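Local coordinates for SusD homolog (Bacteroides thetaiotaomicron, PDB 3SGH), which probably binds glycans at the outer membrane, as a SusD-like lipoprotein that would work with a TonB-dependent transporter in sugar uptake, at residues N373-L378 against G384-N389; D174-Y177 against K183-K186. All blocks are in the same frame, centred on the assembly; numbering follows the deposited sequence.

Contact 1: N373-L378 against G384-N389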
loop_
_atom_site.group_PDB
_atom_site.type_symbol
_atom_site.label_atom_id
_atom_site.label_comp_id
_atom_site.label_asym_id
_atom_site.label_seq_id
_atom_site.Cartn_x
_atom_site.Cartn_y
_atom_site.Cartn_z
ATOM N N ASN A 373 -11.134 -13.247 16.818
ATOM C CA ASN A 373 -9.879 -13.381 17.542
ATOM C C ASN A 373 -9.029 -14.383 16.796
ATOM O O ASN A 373 -9.549 -15.142 15.977
ATOM C CB ASN A 373 -10.148 -13.855 18.967
ATOM C CG ASN A 373 -10.957 -12.869 19.734
ATOM O OD1 ASN A 373 -10.784 -11.681 19.572
ATOM N ND2 ASN A 373 -11.852 -13.359 20.582
ATOM N N TYR A 374 -7.737 -14.403 17.094
ATOM C CA TYR A 374 -6.833 -15.294 16.418
ATOM C C TYR A 374 -6.365 -16.369 17.372
ATOM O O TYR A 374 -5.965 -16.048 18.483
ATOM C CB TYR A 374 -5.606 -14.508 15.968
ATOM C CG TYR A 374 -4.550 -15.399 15.376
ATOM C CD1 TYR A 374 -4.755 -16.034 14.158
ATOM C CD2 TYR A 374 -3.335 -15.581 16.014
ATOM C CE1 TYR A 374 -3.792 -16.865 13.624
ATOM C CE2 TYR A 374 -2.352 -16.402 15.470
ATOM C CZ TYR A 374 -2.594 -17.037 14.267
ATOM O OH TYR A 374 -1.640 -17.856 13.725
ATOM N N VAL A 375 -6.405 -17.619 16.925
ATOM C CA VAL A 375 -5.792 -18.730 17.658
ATOM C C VAL A 375 -4.833 -19.427 16.720
ATOM O O VAL A 375 -5.096 -19.564 15.508
ATOM C CB VAL A 375 -6.819 -19.727 18.233
ATOM C CG1 VAL A 375 -7.602 -19.086 19.418
ATOM C CG2 VAL A 375 -7.762 -20.219 17.161
ATOM N N ASP A 376 -3.709 -19.857 17.280
ATOM C CA ASP A 376 -2.735 -20.634 16.561
ATOM C C ASP A 376 -2.600 -22.000 17.206
ATOM O O ASP A 376 -1.777 -22.204 18.114
ATOM C CB ASP A 376 -1.413 -19.920 16.503
ATOM C CG ASP A 376 -0.400 -20.643 15.595
ATOM O OD1 ASP A 376 -0.711 -21.781 15.097
ATOM O OD2 ASP A 376 0.721 -20.093 15.388
ATOM N N ASN A 377 -3.457 -22.920 16.757
ATOM C CA ASN A 377 -3.533 -24.269 17.281
ATOM C C ASN A 377 -3.007 -25.306 16.300
ATOM O O ASN A 377 -2.997 -26.489 16.619
ATOM C CB ASN A 377 -5.006 -24.623 17.569
ATOM C CG ASN A 377 -5.547 -23.864 18.727
ATOM O OD1 ASN A 377 -4.808 -23.539 19.696
ATOM N ND2 ASN A 377 -6.813 -23.487 18.626
ATOM N N LEU A 378 -2.585 -24.884 15.111
ATOM C CA LEU A 378 -2.233 -25.857 14.068
ATOM C C LEU A 378 -0.956 -26.613 14.414
ATOM O O LEU A 378 -0.832 -27.815 14.103
ATOM C CB LEU A 378 -2.097 -25.153 12.698
ATOM C CG LEU A 378 -3.329 -24.415 12.166
ATOM C CD1 LEU A 378 -3.006 -23.943 10.745
ATOM C CD2 LEU A 378 -4.600 -25.292 12.218
ATOM N N GLY A 384 1.121 -18.772 22.392
ATOM C CA GLY A 384 1.677 -17.444 22.621
ATOM C C GLY A 384 1.483 -16.500 21.435
ATOM O O GLY A 384 1.687 -15.285 21.567
ATOM N N ASN A 385 1.031 -17.056 20.300
ATOM C CA ASN A 385 0.649 -16.274 19.147
ATOM C C ASN A 385 -0.804 -15.833 19.165
ATOM O O ASN A 385 -1.196 -15.005 18.340
ATOM C CB ASN A 385 0.937 -17.060 17.851
ATOM C CG ASN A 385 2.399 -17.261 17.643
ATOM O OD1 ASN A 385 3.189 -16.353 17.926
ATOM N ND2 ASN A 385 2.777 -18.391 17.125
ATOM N N ASN A 386 -1.602 -16.367 20.097
ATOM C CA ASN A 386 -3.017 -16.046 20.117
ATOM C C ASN A 386 -3.227 -14.543 20.372
ATOM O O ASN A 386 -2.465 -13.914 21.073
ATOM C CB ASN A 386 -3.760 -16.850 21.190
ATOM C CG ASN A 386 -3.827 -18.348 20.918
ATOM O OD1 ASN A 386 -3.317 -18.877 19.919
ATOM N ND2 ASN A 386 -4.515 -19.040 21.816
ATOM N N TYR A 387 -4.280 -13.969 19.797
ATOM C CA TYR A 387 -4.494 -12.536 19.891
ATOM C C TYR A 387 -5.976 -12.174 19.943
ATOM O O TYR A 387 -6.774 -12.666 19.151
ATOM C CB TYR A 387 -3.746 -11.800 18.761
ATOM C CG TYR A 387 -3.589 -10.296 18.986
ATOM C CD1 TYR A 387 -2.579 -9.774 19.790
ATOM C CD2 TYR A 387 -4.467 -9.406 18.384
ATOM C CE1 TYR A 387 -2.474 -8.394 20.001
ATOM C CE2 TYR A 387 -4.351 -8.047 18.577
ATOM C CZ TYR A 387 -3.369 -7.551 19.380
ATOM O OH TYR A 387 -3.313 -6.196 19.537
ATOM N N THR A 388 -6.327 -11.329 20.903
ATOM C CA THR A 388 -7.684 -10.793 21.026
ATOM C C THR A 388 -7.843 -9.576 20.121
ATOM O O THR A 388 -7.116 -8.576 20.247
ATOM C CB THR A 388 -8.018 -10.421 22.490
ATOM O OG1 THR A 388 -7.782 -11.538 23.377
ATOM C CG2 THR A 388 -9.466 -9.946 22.570
ATOM N N ASN A 389 -8.765 -9.667 19.177
ATOM C CA ASN A 389 -8.988 -8.565 18.236
ATOM C C ASN A 389 -9.471 -7.340 18.988
ATOM O O ASN A 389 -10.400 -7.425 19.812
ATOM C CB ASN A 389 -9.992 -8.993 17.164
ATOM C CG ASN A 389 -9.882 -8.205 15.926
ATOM O OD1 ASN A 389 -9.863 -6.970 15.964
ATOM N ND2 ASN A 389 -9.832 -8.899 14.779
HETATM O O HOH W 1 -5.515 -21.995 21.605
#
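Asn-386 turns its amide across to the facing segment, where OD1 accepts from the backbone N of Asp-376 at 2.8 Å. The N-H points almost straight at the oxygen (168°) but is tilted from the carbonyl plane. Asn-386 CG lies anti to its own carbonyl carbon (chi1 -67°), which carries the amide past Val-375 CA. The other amide atom, ND2, donates to a water that in turn donates to Asn-377 OD1. With an alanine here, the Asp-376 N-H would probably lose its acceptor and the water one of its protein partners. Asn-385 and Asp-376 lie side by side and point the same way, amide and carboxylate nearly coplanar. Asn-385 ND2 reaches Asp-376 OD2 on its anti side, 3.2 Å away. OD2 is also hydrogen-bonded to His-382 ND1, and OD1 to Tyr-301 OH; Asn-385 OD1 accepts from Ala-290 N. The two segments run antiparallel and form a single beta bridge, the hydrogen-bonded pair Tyr-374 and Tyr-387, in the long loop between helices 360-364 and 403-417. The Tyr-374 ring turns its edge to Asn-385 O, 3.2 Å from CD2, while its hydroxyl bonds to Gly-284 O. At the other end Asn-373 OD1 accepts from Asn-389 N at 2.9 Å.

Contact 2: D174-Y177 against K183-K186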
loop_
_atom_site.group_PDB
_atom_site.type_symbol
_atom_site.label_atom_id
_atom_site.label_comp_id
_atom_site.label_asym_id
_atom_site.label_seq_id
_atom_site.Cartn_x
_atom_site.Cartn_y
_atom_site.Cartn_z
ATOM N N ASP A 174 2.244 -0.412 -22.835
ATOM C CA ASP A 174 1.346 -0.267 -21.685
ATOM C C ASP A 174 0.549 -1.540 -21.427
ATOM O O ASP A 174 -0.547 -1.698 -21.958
ATOM C CB ASP A 174 0.409 0.896 -21.941
ATOM C CG ASP A 174 -0.615 1.115 -20.835
ATOM O OD1 ASP A 174 -0.473 0.546 -19.696
ATOM O OD2 ASP A 174 -1.568 1.911 -21.109
ATOM N N GLN A 175 1.044 -2.383 -20.514
ATOM C CA GLN A 175 0.330 -3.583 -20.094
ATOM C C GLN A 175 -0.828 -3.344 -19.126
ATOM O O GLN A 175 -1.588 -4.270 -18.821
ATOM C CB GLN A 175 1.300 -4.588 -19.466
ATOM C CG GLN A 175 1.917 -4.217 -18.107
ATOM C CD GLN A 175 3.263 -3.535 -18.188
ATOM O OE1 GLN A 175 3.545 -2.784 -19.139
ATOM N NE2 GLN A 175 4.105 -3.765 -17.170
ATOM N N PHE A 176 -0.938 -2.123 -18.615
ATOM C CA PHE A 176 -1.993 -1.785 -17.639
ATOM C C PHE A 176 -3.308 -1.461 -18.339
ATOM O O PHE A 176 -4.354 -2.087 -18.051
ATOM C CB PHE A 176 -1.508 -0.614 -16.771
ATOM C CG PHE A 176 -0.204 -0.917 -16.077
ATOM C CD1 PHE A 176 -0.186 -1.584 -14.847
ATOM C CD2 PHE A 176 0.990 -0.616 -16.684
ATOM C CE1 PHE A 176 1.010 -1.899 -14.235
ATOM C CE2 PHE A 176 2.195 -0.947 -16.082
ATOM C CZ PHE A 176 2.211 -1.573 -14.852
ATOM N N TYR A 177 -3.238 -0.531 -19.280
ATOM C CA TYR A 177 -4.423 -0.041 -19.989
ATOM C C TYR A 177 -4.303 0.048 -21.508
ATOM O O TYR A 177 -5.166 0.639 -22.161
ATOM C CB TYR A 177 -4.736 1.324 -19.445
ATOM C CG TYR A 177 -5.108 1.395 -17.968
ATOM C CD1 TYR A 177 -6.125 0.599 -17.431
ATOM C CD2 TYR A 177 -4.519 2.339 -17.137
ATOM C CE1 TYR A 177 -6.513 0.717 -16.092
ATOM C CE2 TYR A 177 -4.912 2.461 -15.776
ATOM C CZ TYR A 177 -5.916 1.662 -15.273
ATOM O OH TYR A 177 -6.284 1.831 -13.964
ATOM N N LYS A 183 -8.343 5.785 -19.010
ATOM C CA LYS A 183 -8.123 4.892 -17.843
ATOM C C LYS A 183 -6.978 5.441 -16.997
ATOM O O LYS A 183 -7.078 5.517 -15.761
ATOM C CB LYS A 183 -7.786 3.478 -18.254
ATOM C CG LYS A 183 -8.874 2.700 -18.928
ATOM C CD LYS A 183 -9.953 2.223 -17.975
ATOM C CE LYS A 183 -11.063 1.349 -18.686
ATOM N NZ LYS A 183 -10.595 -0.000 -19.142
ATOM N N TRP A 184 -5.914 5.876 -17.660
ATOM C CA TRP A 184 -4.837 6.504 -16.908
ATOM C C TRP A 184 -5.279 7.784 -16.185
ATOM O O TRP A 184 -4.777 8.112 -15.103
ATOM C CB TRP A 184 -3.623 6.792 -17.762
ATOM C CG TRP A 184 -2.787 5.601 -18.053
ATOM C CD1 TRP A 184 -2.655 4.980 -19.246
ATOM C CD2 TRP A 184 -1.969 4.875 -17.126
ATOM N NE1 TRP A 184 -1.782 3.918 -19.142
ATOM C CE2 TRP A 184 -1.358 3.823 -17.843
ATOM C CE3 TRP A 184 -1.684 5.025 -15.761
ATOM C CZ2 TRP A 184 -0.485 2.927 -17.247
ATOM C CZ3 TRP A 184 -0.828 4.113 -15.166
ATOM C CH2 TRP A 184 -0.239 3.082 -15.916
ATOM N N LEU A 185 -6.226 8.508 -16.760
ATOM C CA LEU A 185 -6.672 9.766 -16.128
ATOM C C LEU A 185 -7.401 9.462 -14.832
ATOM O O LEU A 185 -7.201 10.145 -13.842
ATOM C CB LEU A 185 -7.562 10.558 -17.097
ATOM C CG LEU A 185 -7.965 11.971 -16.640
ATOM C CD1 LEU A 185 -6.778 12.893 -16.543
ATOM C CD2 LEU A 185 -9.055 12.553 -17.626
ATOM N N LYS A 186 -8.269 8.457 -14.843
ATOM C CA LYS A 186 -8.955 8.011 -13.641
ATOM C C LYS A 186 -7.958 7.504 -12.618
ATOM O O LYS A 186 -8.075 7.818 -11.432
ATOM C CB LYS A 186 -10.025 6.938 -13.966
ATOM C CG LYS A 186 -11.244 7.515 -14.662
ATOM C CD LYS A 186 -12.294 6.438 -14.988
ATOM C CE LYS A 186 -11.800 5.596 -16.168
ATOM N NZ LYS A 186 -12.843 4.968 -17.050
#
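The loop before helix 181-198, shaped by an Asx turn at Asp-174, packs on the start of that helix through an aromatic cluster. Asp-174 uses both carboxylate oxygens. OD1 accepts from the backbone N of Phe-176 and of Tyr-177, both from the same face of the carboxylate. The bond from Tyr-177 N is nearly straight (171°). OD2 takes the indole N-H of Trp-184, with NE1 to OD2 at 2.8 Å. This oxygen lies close to the indole plane, but the N-H comes from above the carboxylate plane. OD2 also accepts from Gly-179 N, so three backbone N-H groups and the indole hold the carboxylate in place.

Tyr-177 stands edge-on to the Trp-184 face in a T-shaped pair, planes at 86°. Its CD2 sits over the indole, 3.6 Å from CE2. One face of the same tyrosine ring takes Lys-183 CB in a CH-pi contact, 3.4 Å from the ring centroid. The lysine chain bends at chi2 and chi4, and NZ hydrogen-bonds to Gly-224 O. Phe-176 meets the six-membered ring of Trp-184 obliquely, with CB 3.7 Å from CZ2.

The cluster is buried. Trp-184 packs on Met-104 and Leu-107 of helix 100-120 and on Leu-158 of helix 140-162. Phe-176 and Tyr-177 rest on Ser-227 of strand 227-229, and the Tyr-177 hydroxyl bonds to Asp-225 O just before that strand.

Contact 2 comes first along the chain and closes well before contact 1 opens. Their centres are 41 Å apart, on opposite sides of the chain's centre. Their nearest atoms are about 31 Å apart, so the two do not touch. Contact 2 belongs to the helical part, where helix 181-198 packs beside helices 100-120 and 140-162. Contact 1 lies in a long loop between helices 360-364 and 403-417, beside helix 253-261. They share no helix or sheet, but all four segments belong to the SusD/RagB family region. Contact 2 packs a loop on the helical part, consistent with the TPR-like alpha-alpha superhelix of SusD-like proteins. Contact 1 ties together part of a long, partly exposed loop on the other side.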